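Uncharacterized protein (Plasmodium falciparum, PDB 1ZSO) is of unknown function but belongs to a eukaryotic CXXC-motif family and probably binds zinc. Local coordinates at residues N122-D127 / L132-N137; V14-E19 / C91-V96. One frame throughout, in Å; residues are numbered along the deposited sequence.

Contact 1: N122-D127 / L132-N137; sequences NFIVED and LYYDVN
The antiparallel beta hairpin 123-127/132-136 carries a beta bulge, and the partners Phe123 with Val136 and Val125 with Tyr133 bracket the irregularity. Both are hydrogen-bonded pairs. In the first, Phe123 N reaches Val136 O at 3.2 Å and Val136 N returns to Phe123 O at 3.0 Å. In the second, Val125 N lies 2.9 Å from Tyr133 O and Tyr133 N only 2.6 Å from Val125 O. Between them the one residue Ile124 faces two, Tyr134 and Asp135; Asp135 takes left-handed backbone angles, and there the chain turns a corner. Even so, Val136 keeps to the same face as Phe123, Val125 and Tyr133, where Val125 CG2 and Val136 CG2 meet at 4.0 Å, the two branched side chains lying nearly at right angles. On the other face Leu132 CD2 rests against Glu126 CB at 3.6 Å, while the end of Glu126 is drawn off by a salt bridge to Arg25.

Near the turn, a side-chain bond adds to the backbone pairing. Tyr133 OH donates to Asp127 OD2 at 2.5 Å, arriving on the anti side, 21° out of the plane of the carboxylate, which itself stands 63° from the ring. With CG held between the backbone N and the carbonyl carbon (chi1 68°), the carboxylate lies beside the turn: OD1 accepts from Lys131 N, and OD2 also accepts from Asn147 ND2. The carboxylate is thus held from several directions, and its rotation is probably fixed. Trp143 covers both valines, and Val154 packs on Tyr133 and Asp127. These features together are those of a bulged hairpin at the margin of a beta sheet, its outer strand turning a corner at Asp135 within the bulge while its inner strand pairs with 23-27.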
# COMPACT_ATOMS: atom_id res chain seq x y z
N ASN B 122 15.67 -8.58 -4.45
CA ASN B 122 15.26 -9.90 -3.99
C ASN B 122 15.16 -10.87 -5.16
O ASN B 122 14.30 -11.74 -5.17
CB ASN B 122 13.91 -9.97 -3.18
CG ASN B 122 13.35 -8.63 -2.72
OD1 ASN B 122 12.94 -7.77 -3.52
ND2 ASN B 122 13.18 -8.50 -1.42
N PHE B 123 16.04 -10.76 -6.14
CA PHE B 123 16.02 -11.78 -7.21
C PHE B 123 16.75 -13.01 -6.73
O PHE B 123 17.47 -12.96 -5.75
CB PHE B 123 16.65 -11.27 -8.50
CG PHE B 123 15.84 -10.24 -9.21
CD1 PHE B 123 14.81 -10.61 -10.04
CD2 PHE B 123 16.10 -8.89 -9.03
CE1 PHE B 123 14.05 -9.67 -10.69
CE2 PHE B 123 15.37 -7.94 -9.69
CZ PHE B 123 14.34 -8.34 -10.54
N ILE B 124 16.50 -14.11 -7.41
CA ILE B 124 17.10 -15.39 -7.12
C ILE B 124 17.73 -15.80 -8.45
O ILE B 124 17.17 -15.57 -9.53
CB ILE B 124 16.07 -16.44 -6.63
CG1 ILE B 124 15.23 -15.84 -5.48
CG2 ILE B 124 16.77 -17.77 -6.17
CD1 ILE B 124 14.11 -16.75 -4.97
N VAL B 125 18.94 -16.35 -8.35
CA VAL B 125 19.61 -16.89 -9.51
C VAL B 125 20.04 -18.33 -9.23
O VAL B 125 20.55 -18.65 -8.16
CB VAL B 125 20.82 -16.07 -9.87
CG1 VAL B 125 21.72 -16.86 -10.78
CG2 VAL B 125 20.38 -14.75 -10.50
N GLU B 126 19.80 -19.20 -10.21
CA GLU B 126 20.40 -20.53 -10.24
C GLU B 126 21.46 -20.47 -11.33
O GLU B 126 21.19 -19.93 -12.38
CB GLU B 126 19.38 -21.61 -10.58
CG GLU B 126 19.97 -23.04 -10.47
CD GLU B 126 18.95 -24.13 -10.66
OE1 GLU B 126 17.83 -23.81 -11.11
OE2 GLU B 126 19.26 -25.31 -10.34
N ASP B 127 22.66 -21.01 -11.07
CA ASP B 127 23.68 -21.09 -12.11
C ASP B 127 23.64 -22.45 -12.78
O ASP B 127 22.88 -23.31 -12.35
CB ASP B 127 25.09 -20.74 -11.59
CG ASP B 127 25.65 -21.78 -10.59
OD1 ASP B 127 25.31 -22.98 -10.63
OD2 ASP B 127 26.48 -21.37 -9.77
N LEU B 132 22.22 -21.86 -5.98
CA LEU B 132 21.27 -20.77 -5.96
C LEU B 132 21.86 -19.57 -5.25
O LEU B 132 22.59 -19.71 -4.28
CB LEU B 132 20.00 -21.21 -5.22
CG LEU B 132 19.24 -22.37 -5.87
CD1 LEU B 132 18.27 -22.94 -4.89
CD2 LEU B 132 18.51 -21.89 -7.09
N TYR B 133 21.57 -18.39 -5.76
CA TYR B 133 22.05 -17.17 -5.14
C TYR B 133 20.83 -16.36 -4.79
O TYR B 133 19.90 -16.21 -5.60
CB TYR B 133 22.98 -16.41 -6.09
CG TYR B 133 24.10 -17.27 -6.65
CD1 TYR B 133 23.84 -18.25 -7.60
CD2 TYR B 133 25.39 -17.13 -6.18
CE1 TYR B 133 24.85 -19.05 -8.10
CE2 TYR B 133 26.40 -17.92 -6.66
CZ TYR B 133 26.13 -18.87 -7.62
OH TYR B 133 27.17 -19.63 -8.09
N TYR B 134 20.83 -15.87 -3.55
CA TYR B 134 19.74 -15.08 -3.03
C TYR B 134 20.11 -13.60 -2.90
O TYR B 134 21.29 -13.19 -3.05
CB TYR B 134 19.31 -15.64 -1.68
CG TYR B 134 18.73 -17.02 -1.85
CD1 TYR B 134 17.37 -17.18 -2.12
CD2 TYR B 134 19.53 -18.16 -1.81
CE1 TYR B 134 16.84 -18.44 -2.32
CE2 TYR B 134 19.00 -19.40 -2.02
CZ TYR B 134 17.66 -19.53 -2.28
OH TYR B 134 17.09 -20.77 -2.49
N ASP B 135 19.09 -12.79 -2.63
CA ASP B 135 19.31 -11.38 -2.43
C ASP B 135 20.15 -10.84 -3.59
O ASP B 135 21.07 -10.06 -3.40
CB ASP B 135 20.05 -11.17 -1.10
CG ASP B 135 19.17 -11.47 0.13
OD1 ASP B 135 18.18 -10.72 0.34
OD2 ASP B 135 19.48 -12.44 0.88
N VAL B 136 19.84 -11.32 -4.79
CA VAL B 136 20.53 -10.88 -6.01
C VAL B 136 20.06 -9.48 -6.33
O VAL B 136 18.86 -9.22 -6.48
CB VAL B 136 20.30 -11.84 -7.18
CG1 VAL B 136 20.82 -11.27 -8.48
CG2 VAL B 136 20.95 -13.20 -6.89
N ASN B 137 21.00 -8.55 -6.33
CA ASN B 137 20.69 -7.13 -6.46
C ASN B 137 20.82 -6.69 -7.89
O ASN B 137 21.90 -6.74 -8.45
CB ASN B 137 21.62 -6.27 -5.61
CG ASN B 137 21.37 -4.78 -5.82
OD1 ASN B 137 20.33 -4.40 -6.38
ND2 ASN B 137 22.31 -3.92 -5.35

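Contact 2: V14-E19 / C91-V96; sequences VRIKAE and CSYEEV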
# COMPACT_ATOMS: atom_id res chain seq x y z
N VAL B 14 5.70 -6.17 -18.00
CA VAL B 14 7.09 -5.80 -17.82
C VAL B 14 7.94 -6.79 -18.59
O VAL B 14 7.85 -7.98 -18.34
CB VAL B 14 7.55 -5.85 -16.35
CG1 VAL B 14 9.03 -5.53 -16.24
CG2 VAL B 14 6.78 -4.87 -15.53
N ARG B 15 8.75 -6.28 -19.52
CA ARG B 15 9.66 -7.09 -20.30
C ARG B 15 11.07 -6.81 -19.86
O ARG B 15 11.46 -5.67 -19.62
CB ARG B 15 9.52 -6.74 -21.78
CG ARG B 15 8.09 -6.44 -22.16
CD ARG B 15 7.75 -6.87 -23.56
NE ARG B 15 8.59 -6.22 -24.55
CZ ARG B 15 9.32 -6.86 -25.46
NH1 ARG B 15 9.30 -8.20 -25.51
NH2 ARG B 15 10.05 -6.16 -26.33
N ILE B 16 11.86 -7.88 -19.76
CA ILE B 16 13.26 -7.73 -19.49
C ILE B 16 14.16 -8.43 -20.53
O ILE B 16 13.73 -9.33 -21.27
CB ILE B 16 13.65 -8.22 -18.07
CG1 ILE B 16 13.75 -9.74 -18.01
CG2 ILE B 16 12.65 -7.74 -17.03
CD1 ILE B 16 14.25 -10.21 -16.65
N LYS B 17 15.42 -8.00 -20.50
CA LYS B 17 16.49 -8.49 -21.36
C LYS B 17 17.80 -8.37 -20.56
O LYS B 17 18.04 -7.37 -19.90
CB LYS B 17 16.55 -7.62 -22.62
CG LYS B 17 17.64 -7.96 -23.61
CD LYS B 17 17.47 -7.05 -24.81
CE LYS B 17 18.73 -6.90 -25.61
NZ LYS B 17 18.42 -6.12 -26.90
N ALA B 18 18.63 -9.39 -20.59
CA ALA B 18 19.92 -9.30 -19.91
C ALA B 18 20.82 -10.33 -20.54
O ALA B 18 20.35 -11.32 -21.11
CB ALA B 18 19.78 -9.57 -18.40
N GLU B 19 22.11 -10.02 -20.46
CA GLU B 19 23.17 -10.87 -20.98
C GLU B 19 23.66 -11.80 -19.85
O GLU B 19 23.98 -11.35 -18.73
CB GLU B 19 24.26 -9.94 -21.57
CG GLU B 19 25.65 -10.52 -21.70
CD GLU B 19 26.60 -9.56 -22.46
OE1 GLU B 19 26.24 -8.37 -22.64
OE2 GLU B 19 27.69 -10.01 -22.89
N CYS B 91 7.80 -14.50 -14.33
CA CYS B 91 8.89 -14.12 -13.46
C CYS B 91 10.09 -15.02 -13.55
O CYS B 91 10.74 -15.24 -12.54
CB CYS B 91 8.42 -14.09 -12.01
SG CYS B 91 7.23 -12.81 -11.67
N SER B 92 10.40 -15.51 -14.75
CA SER B 92 11.56 -16.35 -15.00
C SER B 92 12.22 -15.91 -16.32
O SER B 92 11.53 -15.60 -17.28
CB SER B 92 11.14 -17.84 -15.06
OG SER B 92 12.26 -18.70 -14.90
N TYR B 93 13.55 -15.87 -16.36
CA TYR B 93 14.33 -15.61 -17.56
C TYR B 93 15.45 -16.63 -17.59
O TYR B 93 16.18 -16.83 -16.64
CB TYR B 93 14.86 -14.18 -17.48
CG TYR B 93 15.49 -13.58 -18.74
CD1 TYR B 93 14.71 -13.06 -19.75
CD2 TYR B 93 16.88 -13.47 -18.86
CE1 TYR B 93 15.29 -12.47 -20.85
CE2 TYR B 93 17.48 -12.89 -19.98
CZ TYR B 93 16.69 -12.40 -20.97
OH TYR B 93 17.27 -11.82 -22.09
N GLU B 94 15.56 -17.32 -18.70
CA GLU B 94 16.33 -18.55 -18.70
C GLU B 94 17.47 -18.45 -19.71
O GLU B 94 17.50 -17.55 -20.53
CB GLU B 94 15.38 -19.72 -18.98
CG GLU B 94 14.29 -19.87 -17.88
CD GLU B 94 12.98 -20.46 -18.37
OE1 GLU B 94 13.02 -21.30 -19.31
OE2 GLU B 94 11.90 -20.09 -17.82
N GLU B 95 18.42 -19.37 -19.60
CA GLU B 95 19.59 -19.39 -20.47
C GLU B 95 19.21 -19.18 -21.94
O GLU B 95 19.81 -18.37 -22.66
CB GLU B 95 20.31 -20.73 -20.30
CG GLU B 95 21.63 -20.89 -21.01
CD GLU B 95 22.34 -22.19 -20.59
OE1 GLU B 95 21.77 -22.93 -19.73
OE2 GLU B 95 23.46 -22.49 -21.09
N VAL B 96 18.19 -19.90 -22.37
CA VAL B 96 17.77 -19.87 -23.75
C VAL B 96 17.33 -18.46 -24.20
O VAL B 96 17.39 -18.16 -25.40
CB VAL B 96 16.65 -20.92 -24.00
CG1 VAL B 96 15.30 -20.48 -23.41
CG2 VAL B 96 16.53 -21.20 -25.50
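The hydroxyl oxygen of Tyr93 is gripped from two quarters. Ala18 N donates to Tyr93 OH across 3.2 Å, nearly straight at 164°, and the same oxygen is hydrogen-bonded to the carbonyl O of Glu100, in the approach to strand 102-110. Since a carbonyl can only accept, the hydroxyl proton presumably goes to Glu100, so that one group acts as acceptor and donor between two backbones.

Tyr93 makes every contact from its side. The strand axes of 14-19 and 92-94 pass 9.0 Å apart at 32°, too far for backbone pairing, and the gap is spanned by a single ring. Its CG is anti to the backbone N (chi1 -169°), which carries the ring out from strand 92-94 toward residues 16-18. On the way it meets the side chain of Ile16, which crosses it obliquely: Ile16 CG1 lies 3.9 Å from Tyr93 CD1, and the terminal methyl of Ile16 lies by the CB of the tyrosine. Farther out the surroundings become polar. Ile16 O sits 3.5 Å from Tyr93 CE1, approaching obliquely, whereas Ala18 O lies at the ring edge, near the plane, 3.5 Å from Tyr93 CE2. The outer end of the ring is therefore placed between two carbonyl oxygens. Ala18 CB lies 4.3 Å from Tyr93 CE2, a loose apolar contact. Lys17 CA lies 3.5 Å from Tyr93 OH, and its side chain leads off past the hydroxyl, pointing the same way as the tyrosine.

Arg102 already pairs with Ile16 through the backbone, and strand 102-110 begins there. Two residues on, Tyr93 supplies the acceptor for Ala18 N. The chemistry implies that a buried backbone N-H where the neighbouring strand starts is satisfied by an amphipathic side chain, apolar along its ring and polar at its tip, reaching over from another sheet.

How the contacts relate
Following the chain from its N terminus, residues 14-19 come first, in the interior of the six-stranded antiparallel sheet. Contact 2 then closes a long loop of 71 residues, rich in strands, when 91-96 arrives at the edge of the four-stranded sheet. Only later does contact 1 open, and it closes at once, over a turn of four residues. The two are in series, neither enclosing nor crossing the other. Contact 1 works within the smaller sheet, whereas contact 2 ties that sheet to the larger one. Strand 23-27 lies between 92-94 and 123-127, and the nearest atoms of the contacts remain about 6 Å apart.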